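PDB 5AMV: pectate lyase from Bacillus subtilis, which cleaves polygalacturonate (pectate) by calcium-dependent elimination, releasing oligosaccharides with unsaturated galacturonosyl groups at their non-reducing ends. Local coordinates for residues D86-L89 / K90-P94. Residues are numbered along the deposited sequence; the frame is centred on the assembly and turned at random.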
# COMPACT_ATOMS: atom_id res chain seq x y z
N ASP A 86 5.00 13.90 -25.99
CA ASP A 86 5.84 15.02 -26.41
C ASP A 86 5.08 16.34 -26.39
O ASP A 86 5.61 17.33 -25.88
CB ASP A 86 6.52 14.72 -27.76
CG ASP A 86 7.71 13.75 -27.60
OD1 ASP A 86 8.53 13.95 -26.68
OD2 ASP A 86 7.82 12.76 -28.37
N LYS A 87 3.83 16.37 -26.87
CA LYS A 87 3.03 17.60 -26.81
C LYS A 87 2.72 18.00 -25.36
O LYS A 87 2.74 19.19 -25.01
CB LYS A 87 1.75 17.49 -27.63
CG LYS A 87 2.01 17.43 -29.14
CD LYS A 87 0.69 17.28 -29.89
CE LYS A 87 0.96 17.01 -31.39
NZ LYS A 87 -0.33 16.87 -32.12
N TYR A 88 2.49 16.99 -24.50
CA TYR A 88 2.17 17.26 -23.10
C TYR A 88 3.40 17.90 -22.45
O TYR A 88 3.30 18.91 -21.74
CB TYR A 88 1.83 15.95 -22.43
CG TYR A 88 1.41 16.09 -20.99
CD1 TYR A 88 2.37 16.13 -19.94
CD2 TYR A 88 0.06 16.19 -20.66
CE1 TYR A 88 1.95 16.24 -18.60
CE2 TYR A 88 -0.35 16.30 -19.33
CZ TYR A 88 0.60 16.33 -18.31
OH TYR A 88 0.17 16.45 -17.01
N LEU A 89 4.58 17.33 -22.72
CA LEU A 89 5.83 17.85 -22.14
C LEU A 89 6.08 19.30 -22.58
O LEU A 89 6.46 20.15 -21.75
CB LEU A 89 6.99 16.95 -22.55
CG LEU A 89 7.00 15.59 -21.83
CD1 LEU A 89 8.10 14.67 -22.41
CD2 LEU A 89 7.20 15.74 -20.33
N LYS A 90 5.89 19.57 -23.86
CA LYS A 90 6.00 20.95 -24.33
C LYS A 90 4.95 21.87 -23.69
O LYS A 90 5.25 23.00 -23.27
CB LYS A 90 5.88 21.03 -25.85
CG LYS A 90 6.34 22.38 -26.41
CD LYS A 90 6.33 22.29 -27.94
CE LYS A 90 7.00 23.51 -28.57
NZ LYS A 90 5.99 24.53 -28.88
N ALA A 91 3.71 21.41 -23.59
CA ALA A 91 2.64 22.25 -23.03
C ALA A 91 2.90 22.71 -21.62
O ALA A 91 2.53 23.84 -21.24
CB ALA A 91 1.25 21.52 -23.10
N TYR A 92 3.49 21.83 -20.79
CA TYR A 92 3.55 22.12 -19.37
C TYR A 92 4.98 22.29 -18.82
O TYR A 92 5.19 22.29 -17.60
CB TYR A 92 2.75 21.03 -18.59
CG TYR A 92 1.35 20.96 -19.15
CD1 TYR A 92 0.53 22.11 -19.15
CD2 TYR A 92 0.86 19.79 -19.74
CE1 TYR A 92 -0.76 22.08 -19.70
CE2 TYR A 92 -0.41 19.73 -20.29
CZ TYR A 92 -1.22 20.89 -20.28
OH TYR A 92 -2.46 20.82 -20.84
N ASP A 93 5.94 22.46 -19.73
CA ASP A 93 7.32 22.71 -19.31
C ASP A 93 7.34 23.92 -18.37
O ASP A 93 6.85 24.98 -18.74
CB ASP A 93 8.20 22.97 -20.53
CG ASP A 93 9.69 22.93 -20.18
OD1 ASP A 93 10.14 23.71 -19.33
OD2 ASP A 93 10.41 22.06 -20.72
N PRO A 94 7.90 23.77 -17.15
CA PRO A 94 7.92 24.94 -16.21
C PRO A 94 8.51 26.22 -16.83
O PRO A 94 8.09 27.31 -16.43
CB PRO A 94 8.81 24.44 -15.07
CG PRO A 94 8.53 22.93 -15.05
CD PRO A 94 8.47 22.56 -16.52
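Tyr-88 and Tyr-92, one helical turn apart, form an edge-to-face (T-shaped) aromatic pair on the inward side of the short helix 85-92, which packs beside helix 105-121 at the periphery of this parallel beta-helix lyase, away from the calcium and glycan sites. The Tyr-92 ring presents its CD2-CE2 edge to one face of Tyr-88, with Tyr-92 CD2 3.6 Å above the plane of the Tyr-88 ring, over its centre. The ring planes meet at 69° and the centroids lie 4.8 Å apart. Different first torsions bring the rings together: in Tyr-88 CG lies anti to the backbone N (chi1 -177°), whereas in Tyr-92 it lies anti to the carbonyl carbon (chi1 -55°). Ala-91 CB sits over one face of the Tyr-92 ring, while CD2 of Tyr-92 also approaches Tyr-88 O at 3.3 Å. Three i to i+4 backbone hydrogen bonds carry the turn: Lys-90 N to Asp-86 O at 3.0 Å, Ala-91 N to Lys-87 O at 2.8 Å, and Tyr-92 N to Tyr-88 O at 3.1 Å, the last more bent than the other two. Asp-93 is the N-cap of the following helix 94-97, its side chain capping a backbone N there; OD1 also bonds Ser-95 OG. Both phenol hydroxyls are tied to the surrounding chain, Tyr-88 OH to Glu-107 OE1 and Trp-169 N, Tyr-92 OH to Ser-103 O and Glu-107 N. A leucine in place of Tyr-88 would probably deprive the Tyr-92 edge of its aromatic face and leave Glu-107 OE1 without its hydroxyl partner. The two buried tyrosines thus join apolar ring packing to hydroxyl bonds, fastening this short helix to the start of helix 105-121 and, through Trp-169, to a beta strand.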